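Local coordinates for hypothetical protein XAC2396 (Xanthomonas axonopodis pv. citri, PDB 2G3W) that is of unknown function but has a compact fold built around a variation of the PD-(D/E)XK nuclease motif, at residues 31-45 / 139-152. Residues are numbered along the deposited sequence; the frame is centred on the assembly and turned at random.
Sequences QHPSETDERLMVRLL and TEALGALIQRGMRF. With ACT (acetate ion), chain C.
Met41, a selenomethionine, meets 139-152 along its whole side chain. CB lies 3.8 Å from Leu142 CG. CG lies 3.4 Å from Leu142 O and close to Gly143 CA. The bend at chi2 (-63°) brings SE beside Ile146 CG1 and to 3.5 Å from Met150 SE, the two selenomethionines reaching toward each other tip to tip. A second bend, at chi3 (-67°), turns CE to 3.6 Å from Phe152 CZ, approaching the ring obliquely.

Close backbone approach accompanies this packing: Glu38 CA is 3.8 Å from Gly143 CA, the two backbones meeting directly with no side chain of Gly143 between them. The short helical segments cross at 99°. Ile146 lies across Asp37 and Leu40, its CD1 3.7 Å from Leu40 CD2. A water donates to both Asp37 OD2 and Gly143 O, bridging the segments. Glu38, extended beyond CG, brings OE2 to 2.8 Å from Thr139 OG1, whose one proton could go to it or to Ser136 O.

Leu44 and Phe152 continue the apolar layer onto strand 6-16. Helix 37-49 thus packs on the mixed sheet through strands 149-157 and 6-16, bordered by helix 136-143 and the 143-146 turn, a helix-on-sheet core within the compact YaeQ fold.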
ATOM      1  N   GLN A  31      -3.238  19.632 -24.340  1.00 36.30           N
ATOM      2  CA  GLN A  31      -1.880  19.073 -24.268  1.00 36.22           C
ATOM      3  C   GLN A  31      -0.829  20.152 -24.552  1.00 36.93           C
ATOM      4  O   GLN A  31      -0.712  20.632 -25.674  1.00 36.36           O
ATOM      5  CB  GLN A  31      -1.696  17.927 -25.260  1.00 35.93           C
ATOM      6  CG  GLN A  31      -0.314  17.269 -25.157  1.00 34.48           C
ATOM      7  CD  GLN A  31      -0.222  15.965 -25.937  1.00 34.93           C
ATOM      8  OE1 GLN A  31      -1.164  15.571 -26.617  1.00 34.13           O
ATOM      9  NE2 GLN A  31       0.919  15.284 -25.828  1.00 33.54           N
ATOM     10  N   HIS A  32      -0.083  20.526 -23.518  1.00 38.55           N
ATOM     11  CA  HIS A  32       0.965  21.558 -23.622  1.00 40.29           C
ATOM     12  C   HIS A  32       2.003  21.105 -24.653  1.00 39.98           C
ATOM     13  O   HIS A  32       2.241  19.910 -24.790  1.00 39.00           O
ATOM     14  CB  HIS A  32       1.613  21.746 -22.235  1.00 41.58           C
ATOM     15  CG  HIS A  32       2.661  22.824 -22.184  1.00 44.70           C
ATOM     16  ND1 HIS A  32       2.376  24.129 -21.840  1.00 47.70           N
ATOM     17  CD2 HIS A  32       3.996  22.780 -22.419  1.00 47.42           C
ATOM     18  CE1 HIS A  32       3.487  24.845 -21.882  1.00 48.57           C
ATOM     19  NE2 HIS A  32       4.484  24.051 -22.233  1.00 48.54           N
ATOM     20  N   PRO A  33       2.603  22.046 -25.405  1.00 40.52           N
ATOM     21  CA  PRO A  33       3.660  21.643 -26.338  1.00 40.57           C
ATOM     22  C   PRO A  33       4.823  20.867 -25.692  1.00 41.17           C
ATOM     23  O   PRO A  33       5.433  20.055 -26.364  1.00 41.98           O
ATOM     24  CB  PRO A  33       4.137  22.977 -26.926  1.00 40.87           C
ATOM     25  CG  PRO A  33       2.989  23.885 -26.757  1.00 40.68           C
ATOM     26  CD  PRO A  33       2.327  23.494 -25.486  1.00 40.65           C
ATOM     27  N   SER A  34       5.106  21.085 -24.406  1.00 41.07           N
ATOM     28  CA  SER A  34       6.167  20.328 -23.709  1.00 41.65           C
ATOM     29  C   SER A  34       5.703  19.008 -23.058  1.00 41.18           C
ATOM     30  O   SER A  34       6.520  18.253 -22.461  1.00 42.22           O
ATOM     31  CB  SER A  34       6.894  21.222 -22.680  1.00 42.19           C
ATOM     32  OG  SER A  34       7.609  22.272 -23.323  1.00 42.30           O
ATOM     33  N   GLU A  35       4.409  18.702 -23.184  1.00 39.78           N
ATOM     34  CA  GLU A  35       3.822  17.510 -22.555  1.00 38.86           C
ATOM     35  C   GLU A  35       3.765  16.369 -23.550  1.00 37.75           C
ATOM     36  O   GLU A  35       3.148  16.503 -24.608  1.00 37.04           O
ATOM     37  CB  GLU A  35       2.411  17.829 -22.035  1.00 38.42           C
ATOM     38  CG  GLU A  35       1.662  16.656 -21.370  1.00 39.13           C
ATOM     39  CD  GLU A  35       0.374  17.134 -20.713  1.00 40.06           C
ATOM     40  OE1 GLU A  35      -0.237  18.052 -21.289  1.00 39.42           O
ATOM     41  OE2 GLU A  35      -0.028  16.626 -19.627  1.00 40.32           O
ATOM     42  N   THR A  36       4.403  15.250 -23.213  1.00 36.69           N
ATOM     43  CA  THR A  36       4.431  14.077 -24.105  1.00 35.87           C
ATOM     44  C   THR A  36       3.069  13.422 -24.121  1.00 35.25           C
ATOM     45  O   THR A  36       2.259  13.630 -23.193  1.00 34.54           O
ATOM     46  CB  THR A  36       5.432  12.995 -23.639  1.00 36.57           C
ATOM     47  OG1 THR A  36       5.163  12.641 -22.268  1.00 36.14           O
ATOM     48  CG2 THR A  36       6.876  13.470 -23.798  1.00 37.44           C
ATOM     49  N   ASP A  37       2.827  12.598 -25.137  1.00 34.04           N
ATOM     50  CA  ASP A  37       1.628  11.736 -25.168  1.00 33.74           C
ATOM     51  C   ASP A  37       1.502  10.857 -23.919  1.00 32.84           C
ATOM     52  O   ASP A  37       0.423  10.721 -23.340  1.00 33.65           O
ATOM     53  CB  ASP A  37       1.661  10.858 -26.417  1.00 33.41           C
ATOM     54  CG  ASP A  37       1.474  11.644 -27.684  1.00 32.88           C
ATOM     55  OD1 ASP A  37       1.195  12.870 -27.651  1.00 32.93           O
ATOM     56  OD2 ASP A  37       1.590  11.022 -28.739  1.00 35.55           O
ATOM     57  N   GLU A  38       2.616  10.251 -23.514  1.00 32.71           N
ATOM     58  CA  GLU A  38       2.684   9.477 -22.280  1.00 31.09           C
ATOM     59  C   GLU A  38       2.220  10.301 -21.056  1.00 30.96           C
ATOM     60  O   GLU A  38       1.377   9.842 -20.308  1.00 31.23           O
ATOM     61  CB  GLU A  38       4.113   8.977 -22.047  1.00 32.04           C
ATOM     62  CG  GLU A  38       4.309   8.198 -20.734  1.00 29.73           C
ATOM     63  CD  GLU A  38       5.739   7.641 -20.545  1.00 32.57           C
ATOM     64  OE1 GLU A  38       6.669   8.073 -21.252  1.00 32.67           O
ATOM     65  OE2 GLU A  38       5.936   6.761 -19.681  1.00 33.61           O
ATOM     66  N   ARG A  39       2.781  11.494 -20.841  1.00 31.07           N
ATOM     67  CA  ARG A  39       2.386  12.330 -19.674  1.00 30.52           C
ATOM     68  C   ARG A  39       0.921  12.690 -19.760  1.00 30.18           C
ATOM     69  O   ARG A  39       0.210  12.636 -18.744  1.00 30.90           O
ATOM     70  CB  ARG A  39       3.182  13.637 -19.622  1.00 30.78           C
ATOM     71  CG  ARG A  39       3.066  14.348 -18.263  1.00 30.41           C
ATOM     72  CD  ARG A  39       3.875  15.639 -18.297  1.00 36.08           C
ATOM     73  NE  ARG A  39       3.882  16.309 -16.996  1.00 39.30           N
ATOM     74  CZ  ARG A  39       2.845  16.947 -16.462  1.00 43.32           C
ATOM     75  NH1 ARG A  39       1.680  17.047 -17.132  1.00 42.07           N
ATOM     76  NH2 ARG A  39       2.985  17.518 -15.257  1.00 42.57           N
ATOM     77  N   LEU A  40       0.439  13.027 -20.964  1.00 30.24           N
ATOM     78  CA  LEU A  40      -1.005  13.331 -21.103  1.00 30.23           C
ATOM     79  C   LEU A  40      -1.876  12.148 -20.656  1.00 29.69           C
ATOM     80  O   LEU A  40      -2.892  12.309 -19.952  1.00 30.51           O
ATOM     81  CB  LEU A  40      -1.346  13.770 -22.540  1.00 30.75           C
ATOM     82  CG  LEU A  40      -2.776  14.307 -22.492  1.00 32.49           C
ATOM     83  CD1 LEU A  40      -2.835  15.754 -22.788  1.00 32.98           C
ATOM     84  CD2 LEU A  40      -3.757  13.474 -23.303  1.00 33.59           C
HETATM   85  N   MSE A  41      -1.502  10.948 -21.061  1.00 29.33           N
HETATM   86  CA  MSE A  41      -2.295   9.774 -20.718  1.00 30.59           C
HETATM   87  C   MSE A  41      -2.177   9.437 -19.212  1.00 29.74           C
HETATM   88  O   MSE A  41      -3.119   8.929 -18.602  1.00 31.04           O
HETATM   89  CB  MSE A  41      -1.955   8.550 -21.632  1.00 31.01           C
HETATM   90  CG  MSE A  41      -2.265   8.781 -23.133  1.00 32.88           C
HETATM   91 SE   MSE A  41      -4.157   9.051 -23.392  0.80 35.58          SE
HETATM   92  CE  MSE A  41      -4.733   7.268 -22.922  1.00 35.29           C
ATOM     93  N   VAL A  42      -1.040   9.736 -18.617  1.00 31.11           N
ATOM     94  CA  VAL A  42      -0.879   9.590 -17.152  1.00 30.63           C
ATOM     95  C   VAL A  42      -1.827  10.584 -16.462  1.00 31.65           C
ATOM     96  O   VAL A  42      -2.465  10.224 -15.448  1.00 31.50           O
ATOM     97  CB  VAL A  42       0.567   9.805 -16.666  1.00 31.96           C
ATOM     98  CG1 VAL A  42       0.654   9.815 -15.114  1.00 31.19           C
ATOM     99  CG2 VAL A  42       1.487   8.678 -17.170  1.00 30.05           C
ATOM    100  N   ARG A  43      -1.967  11.808 -17.012  1.00 31.71           N
ATOM    101  CA  ARG A  43      -2.925  12.751 -16.427  1.00 32.51           C
ATOM    102  C   ARG A  43      -4.361  12.247 -16.561  1.00 32.29           C
ATOM    103  O   ARG A  43      -5.179  12.385 -15.651  1.00 32.42           O
ATOM    104  CB  ARG A  43      -2.885  14.113 -17.104  1.00 34.19           C
ATOM    105  CG  ARG A  43      -1.672  14.992 -16.893  1.00 39.73           C
ATOM    106  CD  ARG A  43      -2.231  16.455 -16.993  1.00 42.46           C
ATOM    107  NE  ARG A  43      -2.302  16.873 -18.404  1.00 39.80           N
ATOM    108  CZ  ARG A  43      -3.242  17.614 -18.963  1.00 42.35           C
ATOM    109  NH1 ARG A  43      -4.326  18.004 -18.286  1.00 43.19           N
ATOM    110  NH2 ARG A  43      -3.126  17.909 -20.256  1.00 41.56           N
ATOM    111  N   LEU A  44      -4.692  11.710 -17.731  1.00 32.71           N
ATOM    112  CA  LEU A  44      -6.010  11.116 -17.930  1.00 32.27           C
ATOM    113  C   LEU A  44      -6.218   9.952 -16.955  1.00 32.32           C
ATOM    114  O   LEU A  44      -7.250   9.863 -16.296  1.00 32.28           O
ATOM    115  CB  LEU A  44      -6.185  10.656 -19.379  1.00 32.66           C
ATOM    116  CG  LEU A  44      -7.568  10.120 -19.698  1.00 32.85           C
ATOM    117  CD1 LEU A  44      -8.617  11.253 -19.525  1.00 33.17           C
ATOM    118  CD2 LEU A  44      -7.576   9.526 -21.084  1.00 32.75           C
ATOM    119  N   LEU A  45      -5.245   9.053 -16.869  1.00 31.47           N
ATOM    120  CA  LEU A  45      -5.304   7.962 -15.891  1.00 32.38           C
ATOM    121  C   LEU A  45      -5.482   8.504 -14.447  1.00 31.66           C
ATOM    122  O   LEU A  45      -6.237   7.919 -13.647  1.00 31.74           O
ATOM    123  CB  LEU A  45      -4.054   7.040 -16.014  1.00 31.98           C
ATOM    124  CG  LEU A  45      -3.895   5.936 -14.964  1.00 32.96           C
ATOM    125  CD1 LEU A  45      -5.009   4.935 -14.974  1.00 33.34           C
ATOM    126  CD2 LEU A  45      -2.537   5.244 -15.114  1.00 33.65           C
ATOM    127  N   THR A 139       2.809   2.862 -18.701  1.00 33.12           N
ATOM    128  CA  THR A 139       2.483   4.241 -19.046  1.00 33.12           C
ATOM    129  C   THR A 139       2.893   4.535 -20.494  1.00 34.05           C
ATOM    130  O   THR A 139       2.165   5.206 -21.238  1.00 33.69           O
ATOM    131  CB  THR A 139       3.088   5.268 -18.027  1.00 33.87           C
ATOM    132  OG1 THR A 139       4.509   5.094 -17.935  1.00 31.99           O
ATOM    133  CG2 THR A 139       2.498   5.031 -16.631  1.00 33.36           C
ATOM    134  N   GLU A 140       4.034   3.988 -20.913  1.00 34.94           N
ATOM    135  CA  GLU A 140       4.493   4.213 -22.281  1.00 35.77           C
ATOM    136  C   GLU A 140       3.580   3.533 -23.313  1.00 34.98           C
ATOM    137  O   GLU A 140       3.299   4.099 -24.380  1.00 34.45           O
ATOM    138  CB  GLU A 140       5.940   3.773 -22.421  1.00 35.49           C
ATOM    139  CG  GLU A 140       6.562   4.157 -23.749  1.00 41.41           C
ATOM    140  CD  GLU A 140       8.030   3.826 -23.776  1.00 43.27           C
ATOM    141  OE1 GLU A 140       8.560   3.452 -22.702  1.00 44.82           O
ATOM    142  OE2 GLU A 140       8.645   3.931 -24.855  1.00 48.93           O
ATOM    143  N   ALA A 141       3.095   2.339 -22.969  1.00 34.27           N
ATOM    144  CA  ALA A 141       2.049   1.653 -23.752  1.00 33.86           C
ATOM    145  C   ALA A 141       0.749   2.455 -23.736  1.00 33.32           C
ATOM    146  O   ALA A 141       0.025   2.502 -24.735  1.00 32.51           O
ATOM    147  CB  ALA A 141       1.809   0.248 -23.188  1.00 33.25           C
ATOM    148  N   LEU A 142       0.441   3.092 -22.604  1.00 33.26           N
ATOM    149  CA  LEU A 142      -0.801   3.883 -22.514  1.00 33.79           C
ATOM    150  C   LEU A 142      -0.734   5.124 -23.374  1.00 32.88           C
ATOM    151  O   LEU A 142      -1.710   5.490 -24.005  1.00 32.95           O
ATOM    152  CB  LEU A 142      -1.160   4.221 -21.075  1.00 33.15           C
ATOM    153  CG  LEU A 142      -2.509   4.850 -20.738  1.00 34.80           C
ATOM    154  CD1 LEU A 142      -3.753   4.012 -21.186  1.00 36.77           C
ATOM    155  CD2 LEU A 142      -2.525   5.099 -19.225  1.00 35.12           C
ATOM    156  N   GLY A 143       0.434   5.758 -23.410  1.00 33.03           N
ATOM    157  CA  GLY A 143       0.654   6.898 -24.280  1.00 32.22           C
ATOM    158  C   GLY A 143       0.437   6.564 -25.738  1.00 32.57           C
ATOM    159  O   GLY A 143       0.086   7.427 -26.523  1.00 34.05           O
ATOM    160  N   ALA A 144       0.640   5.311 -26.120  1.00 32.59           N
ATOM    161  CA  ALA A 144       0.465   4.926 -27.525  1.00 32.10           C
ATOM    162  C   ALA A 144      -1.008   4.814 -27.909  1.00 32.26           C
ATOM    163  O   ALA A 144      -1.338   4.741 -29.097  1.00 31.63           O
ATOM    164  CB  ALA A 144       1.214   3.606 -27.830  1.00 31.73           C
ATOM    165  N   LEU A 145      -1.893   4.811 -26.910  1.00 31.85           N
ATOM    166  CA  LEU A 145      -3.334   4.706 -27.180  1.00 32.32           C
ATOM    167  C   LEU A 145      -3.987   6.081 -27.312  1.00 32.36           C
ATOM    168  O   LEU A 145      -5.211   6.174 -27.479  1.00 32.69           O
ATOM    169  CB  LEU A 145      -4.033   3.910 -26.068  1.00 32.83           C
ATOM    170  CG  LEU A 145      -3.648   2.434 -25.877  1.00 32.68           C
ATOM    171  CD1 LEU A 145      -4.506   1.785 -24.827  1.00 35.53           C
ATOM    172  CD2 LEU A 145      -3.752   1.635 -27.173  1.00 35.32           C
ATOM    173  N   ILE A 146      -3.181   7.138 -27.245  1.00 31.98           N
ATOM    174  CA  ILE A 146      -3.676   8.508 -27.362  1.00 31.16           C
ATOM    175  C   ILE A 146      -4.389   8.752 -28.726  1.00 31.24           C
ATOM    176  O   ILE A 146      -3.961   8.272 -29.767  1.00 29.64           O
ATOM    177  CB  ILE A 146      -2.570   9.539 -27.119  1.00 32.36           C
ATOM    178  CG1 ILE A 146      -3.161  10.893 -26.692  1.00 30.91           C
ATOM    179  CG2 ILE A 146      -1.676   9.699 -28.359  1.00 31.34           C
ATOM    180  CD1 ILE A 146      -2.084  11.821 -26.169  1.00 33.45           C
ATOM    181  N   GLN A 147      -5.502   9.471 -28.677  1.00 31.46           N
ATOM    182  CA  GLN A 147      -6.226   9.890 -29.882  1.00 31.40           C
ATOM    183  C   GLN A 147      -6.797  11.274 -29.621  1.00 31.22           C
ATOM    184  O   GLN A 147      -6.774  11.731 -28.504  1.00 31.07           O
ATOM    185  CB  GLN A 147      -7.356   8.913 -30.195  1.00 32.06           C
ATOM    186  CG  GLN A 147      -6.912   7.469 -30.417  1.00 32.26           C
ATOM    187  CD  GLN A 147      -8.067   6.582 -30.799  1.00 35.45           C
ATOM    188  OE1 GLN A 147      -8.028   5.899 -31.819  1.00 37.24           O
ATOM    189  NE2 GLN A 147      -9.118   6.601 -29.990  1.00 37.37           N
ATOM    190  N   ARG A 148      -7.290  11.961 -30.654  1.00 31.76           N
ATOM    191  CA  ARG A 148      -7.909  13.271 -30.437  1.00 31.84           C
ATOM    192  C   ARG A 148      -9.257  13.135 -29.736  1.00 31.76           C
ATOM    193  O   ARG A 148      -9.612  13.964 -28.913  1.00 31.88           O
ATOM    194  CB  ARG A 148      -8.065  14.021 -31.762  1.00 33.06           C
ATOM    195  CG  ARG A 148      -6.751  14.404 -32.395  1.00 33.92           C
ATOM    196  CD  ARG A 148      -6.161  15.631 -31.760  1.00 39.43           C
ATOM    197  NE  ARG A 148      -5.038  16.121 -32.550  1.00 44.39           N
ATOM    198  CZ  ARG A 148      -5.019  17.270 -33.226  1.00 45.20           C
ATOM    199  NH1 ARG A 148      -3.931  17.600 -33.912  1.00 44.83           N
ATOM    200  NH2 ARG A 148      -6.062  18.096 -33.204  1.00 44.28           N
ATOM    201  N   GLY A 149     -10.002  12.086 -30.066  1.00 32.25           N
ATOM    202  CA  GLY A 149     -11.291  11.793 -29.413  1.00 32.78           C
ATOM    203  C   GLY A 149     -11.282  10.406 -28.805  1.00 32.59           C
ATOM    204  O   GLY A 149     -11.362   9.418 -29.525  1.00 32.23           O
HETATM  205  N   MSE A 150     -11.194  10.316 -27.481  1.00 33.02           N
HETATM  206  CA  MSE A 150     -10.990   9.015 -26.822  1.00 33.94           C
HETATM  207  C   MSE A 150     -12.205   8.542 -26.052  1.00 33.01           C
HETATM  208  O   MSE A 150     -12.966   9.352 -25.519  1.00 32.88           O
HETATM  209  CB  MSE A 150      -9.784   9.071 -25.875  1.00 33.33           C
HETATM  210  CG  MSE A 150      -8.568   9.702 -26.518  1.00 35.29           C
HETATM  211 SE   MSE A 150      -7.040   9.591 -25.361  0.80 38.28          SE
HETATM  212  CE  MSE A 150      -6.622   7.898 -25.917  1.00 40.96           C
ATOM    213  N   ARG A 151     -12.373   7.225 -25.989  1.00 32.74           N
ATOM    214  CA  ARG A 151     -13.392   6.606 -25.126  1.00 33.36           C
ATOM    215  C   ARG A 151     -12.770   5.438 -24.366  1.00 33.34           C
ATOM    216  O   ARG A 151     -12.274   4.506 -24.992  1.00 33.86           O
ATOM    217  CB  ARG A 151     -14.589   6.125 -25.948  1.00 32.23           C
ATOM    218  CG  ARG A 151     -15.597   7.213 -26.276  0.25 32.32           C
ATOM    219  CD  ARG A 151     -16.425   6.877 -27.515  0.25 31.68           C
ATOM    220  NE  ARG A 151     -17.700   7.597 -27.528  0.25 31.17           N
ATOM    221  N   PHE A 152     -12.781   5.505 -23.035  1.00 34.35           N
ATOM    222  CA  PHE A 152     -12.226   4.449 -22.189  1.00 34.61           C
ATOM    223  C   PHE A 152     -13.215   3.908 -21.164  1.00 35.17           C
ATOM    224  O   PHE A 152     -13.947   4.673 -20.512  1.00 34.99           O
ATOM    225  CB  PHE A 152     -10.969   4.929 -21.444  1.00 35.04           C
ATOM    226  CG  PHE A 152      -9.739   4.978 -22.301  1.00 35.28           C
ATOM    227  CD1 PHE A 152      -8.950   3.838 -22.490  1.00 36.15           C
ATOM    228  CD2 PHE A 152      -9.365   6.162 -22.924  1.00 34.65           C
ATOM    229  CE1 PHE A 152      -7.817   3.888 -23.297  1.00 35.64           C
ATOM    230  CE2 PHE A 152      -8.247   6.215 -23.739  1.00 33.30           C
ATOM    231  CZ  PHE A 152      -7.467   5.080 -23.921  1.00 35.37           C
TER
HETATM  232  C   ACT C 801      -9.815  17.602 -31.512  1.00 47.97           C
HETATM  233  O   ACT C 801      -8.671  18.150 -31.548  1.00 47.94           O
HETATM  234  OXT ACT C 801     -10.377  17.401 -32.616  1.00 46.97           O
HETATM  235  CH3 ACT C 801     -10.472  17.174 -30.225  1.00 48.23           C
HETATM  236  O   HOH W   1       1.891   8.325 -28.632  1.00 28.97           O